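Side-chain contacts in DUF1987 domain-containing protein (Pseudomonas aeruginosa, PDB 6K4F), which probably acts as the regulatory phosphoprotein of the SiaABC threonine phosphorylation pathway, which controls biofilm formation in response to carbon availability: residues Glu35-Leu40 with Thr70-Ala75; Leu6-Thr11 with Phe41-Asp46; Gly19-Gly24 with Val48-Ala53. All blocks are in the same frame, centred on the assembly; numbering follows the deposited sequence.

Contact 1: Glu35-Leu40 with Thr70-Ala75; sequences ENSYEL and TSSIKA
Ser37 and Ser71 face each other across the gap between two helix starts, each directing its CB toward the other segment, and their hydroxyls meet tip to tip. The modelled separation of Ser37 OG and Ser71 OG, 2.4 Å, is very short for a hydrogen bond, so its exact length is doubtful and either oxygen could be the donor. Ser37 OG stands anti to its own carbonyl carbon (chi1 -72°), whereas Ser71 OG is turned between its backbone N and carbonyl carbon (chi1 63°); these opposed settings bring the two oxygens together while CB of Ser37 and CB of Ser71 stay 3.6 Å apart. Ser72 OG lies 3.4 Å from Ser37 OG, a weak bond that is not settled, since the single proton of Ser37 OG could go to Ser71 OG instead; Ser72 OG has stronger partners in Ser32 OG and Asn69 OD1. Asn69 OD1 also receives a weak bond from Ser71 OG, so the three hydroxyls share a small polar network. Just before Ser37, Asn36 is the N-cap: its OD1 accepts from Glu39 N at 3.0 Å, the donor standing well above the carbonyl plane, and this fixes the first turn on which Ser37 sits. Phe41, further along helix 37-53, packs on Ala75 and Ser72, so apolar packing borders the polar cluster. Two helices thus begin side by side, 37-53 and 70-88, consistent with the STAS-like alpha/beta fold of anti-sigma-factor antagonists, whose phosphorylated residue starts the helix that is probably the counterpart of 70-88.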
loop_
_atom_site.group_PDB
_atom_site.type_symbol
_atom_site.label_atom_id
_atom_site.label_comp_id
_atom_site.label_asym_id
_atom_site.label_seq_id
_atom_site.Cartn_x
_atom_site.Cartn_y
_atom_site.Cartn_z
ATOM N N GLU A 35 11.688 -13.557 0.888
ATOM C CA GLU A 35 12.637 -13.836 1.960
ATOM C C GLU A 35 13.065 -12.552 2.657
ATOM O O GLU A 35 13.196 -12.515 3.884
ATOM C CB GLU A 35 13.852 -14.577 1.405
ATOM C CG GLU A 35 14.480 -13.906 0.191
ATOM C CD GLU A 35 15.020 -14.902 -0.814
ATOM O OE1 GLU A 35 15.025 -14.587 -2.023
ATOM O OE2 GLU A 35 15.440 -16.003 -0.394
ATOM N N ASN A 36 13.257 -11.483 1.895
ATOM C CA ASN A 36 13.701 -10.199 2.428
ATOM C C ASN A 36 12.651 -9.158 2.054
ATOM O O ASN A 36 12.673 -8.617 0.943
ATOM C CB ASN A 36 15.083 -9.847 1.877
ATOM C CG ASN A 36 15.734 -8.701 2.618
ATOM O OD1 ASN A 36 15.061 -7.781 3.088
ATOM N ND2 ASN A 36 17.058 -8.749 2.728
ATOM N N SER A 37 11.730 -8.869 2.976
ATOM C CA SER A 37 10.657 -7.938 2.642
ATOM C C SER A 37 11.120 -6.489 2.641
ATOM O O SER A 37 10.595 -5.683 1.866
ATOM C CB SER A 37 9.472 -8.100 3.599
ATOM O OG SER A 37 8.775 -9.308 3.340
ATOM N N TYR A 38 12.094 -6.121 3.471
ATOM C CA TYR A 38 12.540 -4.739 3.403
ATOM C C TYR A 38 13.348 -4.470 2.135
ATOM O O TYR A 38 13.380 -3.332 1.661
ATOM C CB TYR A 38 13.326 -4.354 4.650
ATOM C CG TYR A 38 12.910 -2.994 5.183
ATOM C CD1 TYR A 38 13.772 -1.902 5.106
ATOM C CD2 TYR A 38 11.643 -2.796 5.731
ATOM C CE1 TYR A 38 13.393 -0.655 5.579
ATOM C CE2 TYR A 38 11.256 -1.554 6.204
ATOM C CZ TYR A 38 12.136 -0.489 6.126
ATOM O OH TYR A 38 11.760 0.750 6.596
ATOM N N GLU A 39 13.987 -5.493 1.560
ATOM C CA GLU A 39 14.619 -5.302 0.255
ATOM C C GLU A 39 13.578 -4.946 -0.797
ATOM O O GLU A 39 13.825 -4.105 -1.673
ATOM C CB GLU A 39 15.385 -6.556 -0.168
ATOM C CG GLU A 39 16.886 -6.517 0.100
ATOM C CD GLU A 39 17.537 -5.206 -0.321
ATOM O OE1 GLU A 39 17.815 -4.366 0.566
ATOM O OE2 GLU A 39 17.777 -5.016 -1.535
ATOM N N LEU A 40 12.396 -5.559 -0.710
ATOM C CA LEU A 40 11.342 -5.298 -1.684
ATOM C C LEU A 40 10.577 -4.013 -1.369
ATOM O O LEU A 40 10.325 -3.206 -2.269
ATOM C CB LEU A 40 10.394 -6.494 -1.741
ATOM C CG LEU A 40 9.241 -6.343 -2.731
ATOM C CD1 LEU A 40 9.760 -6.604 -4.134
ATOM C CD2 LEU A 40 8.101 -7.290 -2.365
ATOM N N THR A 70 4.629 -12.657 7.323
ATOM C CA THR A 70 4.779 -11.801 8.496
ATOM C C THR A 70 5.528 -10.514 8.166
ATOM O O THR A 70 5.089 -9.418 8.531
ATOM C CB THR A 70 5.488 -12.591 9.599
ATOM O OG1 THR A 70 4.579 -13.575 10.113
ATOM C CG2 THR A 70 5.960 -11.670 10.743
ATOM N N SER A 71 6.657 -10.621 7.460
ATOM C CA SER A 71 7.450 -9.421 7.224
ATOM C C SER A 71 6.737 -8.474 6.258
ATOM O O SER A 71 6.891 -7.250 6.370
ATOM C CB SER A 71 8.854 -9.797 6.728
ATOM O OG SER A 71 8.802 -10.466 5.481
ATOM N N SER A 72 5.895 -9.017 5.366
ATOM C CA SER A 72 5.127 -8.177 4.447
ATOM C C SER A 72 4.017 -7.434 5.183
ATOM O O SER A 72 3.727 -6.275 4.880
ATOM C CB SER A 72 4.530 -9.027 3.323
ATOM O OG SER A 72 5.545 -9.471 2.446
ATOM N N ILE A 73 3.393 -8.089 6.161
ATOM C CA ILE A 73 2.424 -7.403 7.015
ATOM C C ILE A 73 3.086 -6.221 7.715
ATOM O O ILE A 73 2.528 -5.125 7.772
ATOM C CB ILE A 73 1.805 -8.393 8.025
ATOM C CG1 ILE A 73 0.869 -9.367 7.310
ATOM C CG2 ILE A 73 1.071 -7.641 9.132
ATOM C CD1 ILE A 73 0.346 -10.476 8.213
ATOM N N LYS A 74 4.306 -6.412 8.228
ATOM C CA LYS A 74 4.993 -5.312 8.903
ATOM C C LYS A 74 5.324 -4.180 7.941
ATOM O O LYS A 74 5.217 -2.998 8.301
ATOM C CB LYS A 74 6.262 -5.830 9.575
ATOM C CG LYS A 74 5.943 -6.881 10.643
ATOM C CD LYS A 74 7.157 -7.274 11.437
ATOM C CE LYS A 74 6.745 -8.116 12.621
ATOM N NZ LYS A 74 6.543 -7.303 13.838
ATOM N N ALA A 75 5.730 -4.527 6.716
ATOM C CA ALA A 75 6.056 -3.514 5.715
ATOM C C ALA A 75 4.826 -2.706 5.328
ATOM O O ALA A 75 4.891 -1.478 5.208
ATOM C CB ALA A 75 6.666 -4.180 4.481
#

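Contact 2: Leu6-Thr11 with Phe41-Asp46; sequences LHIPGT and FGQVID
Gln43 is the first residue of helix segment 41-46 to meet strand 6-8, and it does so with its amide. The terminal methyl of Ile8 lies over the flat side of that group: Ile8 CD1 is 3.7 Å from Gln43 NE2 and about as far from the amide's carbon and oxygen. The two side chains come from opposite directions, Gln43 reaching out with an extended chain from a CG placed between its backbone N and carbonyl carbon (chi1 64°). NE2 turns back to Leu40 O, a hydrogen bond that holds the amide beside its own helix and presents its plane to the isoleucine. Leu6 CD1 lies loosely by the backbone and the first part of the same side chain, 4.1 Å from Gln43 O and 4.2 Å from Gln43 CG. Next comes Val44, which meets the other leucine branch: Leu6 CD2 is 4.0 Å from Val44 CG2 and 4.1 Å from Val44 CG1, one methyl resting against both, while the side chains cross at about a right angle. Val44 also packs on Ile17 and Leu26 of the neighbouring strands and on Ile79 of helix 70-88, so this is where the strand's apolar side joins the buried core. The helix is kinked here, where the regular bonds from the N of Gln43 and Val44 to the preceding turn are missing and Val44 N makes a weak one to Phe41 O. The axes of strand 6-8 and helix 41-46 pass 10.0 Å apart at 164°, nearly antiparallel. The outermost strand of a mixed sheet is thus covered by helix 37-53, which lies in the beta-alpha-beta crossover joining parallel strands 25-29 and 59-68 in an alpha/beta fold.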
loop_
_atom_site.group_PDB
_atom_site.type_symbol
_atom_site.label_atom_id
_atom_site.label_comp_id
_atom_site.label_asym_id
_atom_site.label_seq_id
_atom_site.Cartn_x
_atom_site.Cartn_y
_atom_site.Cartn_z
ATOM N N LEU A 6 7.170 4.295 -9.787
ATOM C CA LEU A 6 7.668 3.066 -9.197
ATOM C C LEU A 6 7.082 1.904 -9.985
ATOM O O LEU A 6 5.876 1.880 -10.264
ATOM C CB LEU A 6 7.248 3.006 -7.726
ATOM C CG LEU A 6 7.538 1.815 -6.813
ATOM C CD1 LEU A 6 8.970 1.801 -6.364
ATOM C CD2 LEU A 6 6.623 1.925 -5.608
ATOM N N HIS A 7 7.925 0.950 -10.363
ATOM C CA HIS A 7 7.437 -0.160 -11.174
ATOM C C HIS A 7 8.208 -1.421 -10.803
ATOM O O HIS A 7 9.317 -1.651 -11.290
ATOM C CB HIS A 7 7.555 0.142 -12.663
ATOM C CG HIS A 7 6.894 -0.893 -13.516
ATOM N ND1 HIS A 7 7.570 -1.983 -14.020
ATOM C CD2 HIS A 7 5.604 -1.038 -13.901
ATOM C CE1 HIS A 7 6.730 -2.741 -14.701
ATOM N NE2 HIS A 7 5.531 -2.190 -14.646
ATOM N N ILE A 8 7.602 -2.249 -9.959
ATOM C CA ILE A 8 8.198 -3.495 -9.499
ATOM C C ILE A 8 7.435 -4.639 -10.159
ATOM O O ILE A 8 6.247 -4.849 -9.850
ATOM C CB ILE A 8 8.139 -3.610 -7.968
ATOM C CG1 ILE A 8 8.549 -2.293 -7.323
ATOM C CG2 ILE A 8 8.985 -4.794 -7.464
ATOM C CD1 ILE A 8 9.962 -1.873 -7.668
ATOM N N PRO A 9 8.056 -5.399 -11.063
ATOM C CA PRO A 9 7.369 -6.534 -11.689
ATOM C C PRO A 9 7.032 -7.616 -10.680
ATOM O O PRO A 9 7.838 -7.947 -9.807
ATOM C CB PRO A 9 8.390 -7.047 -12.713
ATOM C CG PRO A 9 9.329 -5.918 -12.916
ATOM C CD PRO A 9 9.408 -5.200 -11.614
ATOM N N GLY A 10 5.836 -8.178 -10.819
ATOM C CA GLY A 10 5.434 -9.259 -9.936
ATOM C C GLY A 10 6.176 -10.550 -10.231
ATOM O O GLY A 10 6.628 -10.804 -11.352
ATOM N N THR A 11 6.304 -11.381 -9.195
ATOM C CA THR A 11 6.901 -12.705 -9.305
ATOM C C THR A 11 6.038 -13.693 -8.536
ATOM O O THR A 11 5.019 -13.334 -7.941
ATOM C CB THR A 11 8.337 -12.760 -8.758
ATOM O OG1 THR A 11 8.308 -12.617 -7.331
ATOM C CG2 THR A 11 9.217 -11.663 -9.373
ATOM N N PHE A 41 10.205 -3.785 -0.101
ATOM C CA PHE A 41 9.310 -2.681 0.230
ATOM C C PHE A 41 10.016 -1.410 0.661
ATOM O O PHE A 41 9.352 -0.371 0.799
ATOM C CB PHE A 41 8.348 -3.099 1.362
ATOM C CG PHE A 41 7.276 -4.041 0.905
ATOM C CD1 PHE A 41 6.206 -3.580 0.149
ATOM C CD2 PHE A 41 7.357 -5.395 1.203
ATOM C CE1 PHE A 41 5.219 -4.464 -0.292
ATOM C CE2 PHE A 41 6.386 -6.283 0.772
ATOM C CZ PHE A 41 5.315 -5.825 0.020
ATOM N N GLY A 42 11.315 -1.472 0.953
ATOM C CA GLY A 42 12.007 -0.271 1.381
ATOM C C GLY A 42 11.886 0.833 0.352
ATOM O O GLY A 42 11.610 1.986 0.691
ATOM N N GLN A 43 12.041 0.477 -0.922
ATOM C CA GLN A 43 11.909 1.449 -2.001
ATOM C C GLN A 43 10.475 1.952 -2.143
ATOM O O GLN A 43 10.266 3.065 -2.645
ATOM C CB GLN A 43 12.386 0.826 -3.310
ATOM C CG GLN A 43 11.527 -0.349 -3.749
ATOM C CD GLN A 43 12.211 -1.294 -4.707
ATOM O OE1 GLN A 43 12.993 -0.873 -5.590
ATOM N NE2 GLN A 43 11.903 -2.594 -4.571
ATOM N N VAL A 44 9.484 1.148 -1.736
ATOM C CA VAL A 44 8.088 1.590 -1.790
ATOM C C VAL A 44 7.822 2.617 -0.704
ATOM O O VAL A 44 7.197 3.660 -0.938
ATOM C CB VAL A 44 7.136 0.389 -1.661
ATOM C CG1 VAL A 44 5.654 0.853 -1.777
ATOM C CG2 VAL A 44 7.493 -0.678 -2.682
ATOM N N ILE A 45 8.277 2.321 0.513
ATOM C CA ILE A 45 8.203 3.287 1.599
ATOM C C ILE A 45 8.864 4.588 1.175
ATOM O O ILE A 45 8.313 5.683 1.352
ATOM C CB ILE A 45 8.856 2.698 2.863
ATOM C CG1 ILE A 45 8.032 1.502 3.358
ATOM C CG2 ILE A 45 8.992 3.756 3.949
ATOM C CD1 ILE A 45 8.695 0.715 4.483
ATOM N N ASP A 46 10.059 4.478 0.591
ATOM C CA ASP A 46 10.786 5.656 0.135
ATOM C C ASP A 46 9.974 6.447 -0.881
ATOM O O ASP A 46 9.880 7.674 -0.794
ATOM C CB ASP A 46 12.129 5.216 -0.458
ATOM C CG ASP A 46 13.105 6.362 -0.630
ATOM O OD1 ASP A 46 13.000 7.094 -1.642
ATOM O OD2 ASP A 46 13.988 6.521 0.241
#

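Contact 3: Gly19-Gly24 with Val48-Ala53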
loop_
_atom_site.group_PDB
_atom_site.type_symbol
_atom_site.label_atom_id
_atom_site.label_comp_id
_atom_site.label_asym_id
_atom_site.label_seq_id
_atom_site.Cartn_x
_atom_site.Cartn_y
_atom_site.Cartn_z
ATOM N N GLY A 19 3.739 2.537 -8.740
ATOM C CA GLY A 19 3.555 3.870 -8.208
ATOM C C GLY A 19 3.395 4.866 -9.336
ATOM O O GLY A 19 4.369 5.171 -10.028
ATOM N N ASP A 20 2.181 5.379 -9.547
ATOM C CA ASP A 20 1.915 6.343 -10.615
ATOM C C ASP A 20 2.041 7.744 -10.030
ATOM O O ASP A 20 1.123 8.225 -9.354
ATOM C CB ASP A 20 0.527 6.109 -11.214
ATOM C CG ASP A 20 0.308 6.876 -12.524
ATOM O OD1 ASP A 20 0.792 8.023 -12.658
ATOM O OD2 ASP A 20 -0.348 6.321 -13.431
ATOM N N TRP A 21 3.166 8.413 -10.314
ATOM C CA TRP A 21 3.481 9.667 -9.632
ATOM C C TRP A 21 2.471 10.746 -9.958
ATOM O O TRP A 21 2.087 11.539 -9.088
ATOM C CB TRP A 21 4.869 10.156 -10.029
ATOM C CG TRP A 21 5.306 11.376 -9.291
ATOM C CD1 TRP A 21 5.077 12.686 -9.633
ATOM C CD2 TRP A 21 6.037 11.404 -8.064
ATOM N NE1 TRP A 21 5.647 13.520 -8.697
ATOM C CE2 TRP A 21 6.243 12.756 -7.727
ATOM C CE3 TRP A 21 6.547 10.411 -7.221
ATOM C CZ2 TRP A 21 6.936 13.141 -6.579
ATOM C CZ3 TRP A 21 7.236 10.797 -6.081
ATOM C CH2 TRP A 21 7.426 12.150 -5.775
ATOM N N GLN A 22 2.056 10.792 -11.221
ATOM C CA GLN A 22 1.249 11.894 -11.715
ATOM C C GLN A 22 -0.204 11.718 -11.342
ATOM O O GLN A 22 -0.929 12.693 -11.117
ATOM C CB GLN A 22 1.372 11.951 -13.211
ATOM C CG GLN A 22 2.175 13.078 -13.692
ATOM C CD GLN A 22 2.098 12.985 -15.129
ATOM O OE1 GLN A 22 0.997 12.695 -15.605
ATOM N NE2 GLN A 22 3.181 13.218 -15.858
ATOM N N ALA A 23 -0.668 10.481 -11.380
ATOM C CA ALA A 23 -1.991 10.134 -10.906
ATOM C C ALA A 23 -2.069 10.083 -9.389
ATOM O O ALA A 23 -3.176 10.095 -8.841
ATOM C CB ALA A 23 -2.410 8.793 -11.503
ATOM N N GLY A 24 -0.932 10.059 -8.697
ATOM C CA GLY A 24 -0.950 9.904 -7.259
ATOM C C GLY A 24 -1.647 8.620 -6.857
ATOM O O GLY A 24 -2.600 8.633 -6.070
ATOM N N VAL A 48 6.754 6.561 -1.300
ATOM C CA VAL A 48 5.628 7.220 -0.642
ATOM C C VAL A 48 6.112 8.445 0.119
ATOM O O VAL A 48 5.509 9.524 0.038
ATOM C CB VAL A 48 4.897 6.230 0.279
ATOM C CG1 VAL A 48 3.837 6.969 1.131
ATOM C CG2 VAL A 48 4.257 5.128 -0.548
ATOM N N GLU A 49 7.219 8.297 0.860
ATOM C CA GLU A 49 7.807 9.425 1.582
ATOM C C GLU A 49 8.078 10.592 0.644
ATOM O O GLU A 49 7.720 11.738 0.936
ATOM C CB GLU A 49 9.110 8.997 2.259
ATOM C CG GLU A 49 8.975 8.361 3.623
ATOM C CD GLU A 49 10.299 7.782 4.117
ATOM O OE1 GLU A 49 10.302 7.093 5.159
ATOM O OE2 GLU A 49 11.337 8.011 3.455
ATOM N N ARG A 50 8.727 10.314 -0.492
ATOM C CA ARG A 50 9.058 11.374 -1.437
ATOM C C ARG A 50 7.804 11.991 -2.040
ATOM O O ARG A 50 7.732 13.213 -2.211
ATOM C CB ARG A 50 9.992 10.840 -2.527
ATOM C CG ARG A 50 11.363 10.395 -1.995
ATOM C CD ARG A 50 12.337 10.019 -3.105
ATOM N NE ARG A 50 12.119 8.667 -3.618
ATOM C CZ ARG A 50 11.603 8.429 -4.810
ATOM N NH1 ARG A 50 11.262 9.453 -5.582
ATOM N NH2 ARG A 50 11.421 7.190 -5.226
ATOM N N PHE A 51 6.793 11.172 -2.347
ATOM C CA PHE A 51 5.562 11.714 -2.908
ATOM C C PHE A 51 4.899 12.679 -1.934
ATOM O O PHE A 51 4.368 13.722 -2.340
ATOM C CB PHE A 51 4.600 10.584 -3.273
ATOM C CG PHE A 51 3.320 11.065 -3.901
ATOM C CD1 PHE A 51 3.222 11.201 -5.277
ATOM C CD2 PHE A 51 2.222 11.400 -3.114
ATOM C CE1 PHE A 51 2.053 11.656 -5.867
ATOM C CE2 PHE A 51 1.050 11.856 -3.693
ATOM C CZ PHE A 51 0.963 11.986 -5.068
ATOM N N LEU A 52 4.914 12.341 -0.644
ATOM C CA LEU A 52 4.308 13.207 0.362
ATOM C C LEU A 52 5.110 14.488 0.541
ATOM O O LEU A 52 4.539 15.558 0.778
ATOM C CB LEU A 52 4.201 12.454 1.687
ATOM C CG LEU A 52 3.329 11.207 1.602
ATOM C CD1 LEU A 52 3.430 10.378 2.874
ATOM C CD2 LEU A 52 1.879 11.594 1.306
ATOM N N ALA A 53 6.435 14.397 0.419
ATOM C CA ALA A 53 7.296 15.540 0.696
ATOM C C ALA A 53 7.325 16.528 -0.463
ATOM O O ALA A 53 7.416 17.739 -0.240
ATOM C CB ALA A 53 8.712 15.063 1.017
#
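Trp21 O is approached by three groups: Arg57 NH2 donates a hydrogen bond to it, Gly24 N makes a weak one at 3.4 Å, and the edge of the Phe51 ring comes up in plane, with Phe51 CE1 3.2 Å from Trp21 O. This last approach brings an aromatic C-H to the oxygen. Phe51 is at the same time the edge partner in a T-shaped stack. Its CD1 lies over one face of the indole, offset toward the rim and 3.9 Å from Trp21 CE3; the centroids of the Phe51 ring and the six-membered ring of Trp21 are 5.2 Å apart and the planes stand at 76°. Trp21 gets there with CG anti to its backbone N (chi1 -175°), which swings the indole toward helix 37-53 although its CB points past it. The far end of the indole then lies against the helix backbone, with Trp21 CH2 3.4 Å from Phe51 CA. Residues 21-24 form the turn of the hairpin between antiparallel strands 16-20 and 25-29, and the indole reaches from it over the last turns of the helix. Asp20 shapes the turn as an Asx motif: Asp20 OD1 accepts from Ala23 N at 3.1 Å in a nearly straight bond (168°), met from above the carboxylate plane. Gly24 closes the turn with positive phi, its CA 3.6 Å from Phe51 CZ, a close fit against the ring. Arg50 meets the indole obliquely, with Arg50 O 3.7 Å from Trp21 CH2 and the guanidinium more distant; its NE is engaged by Asp46 in a salt bridge. Trp47, one turn earlier in the helix, adds a second edge-to-face partner for Trp21, and Leu59 of strand 59-68 packs against Phe51.

All three contacts use helix 37-53, taken in order from its start (contact 1) through its middle (contact 2) to its end (contact 3). Contacts 1 and 2 have centres 11 Å apart and touch where Leu40 CD1 lies 3.9 Å from Ile8 CG2 and Tyr38 OH lies 3.7 Å from Ile45 CD1. Contacts 2 and 3, with centres 13 Å apart, are joined through the sheet by a probable hydrogen bond of 2.7 Å between Leu6 O and Gly19 N. Contacts 1 and 3 do not touch; their centres are 21 Å apart. Contact 1 ties the helix to helix 70-88, whereas the other two tie it to the N-terminal strands and their turn.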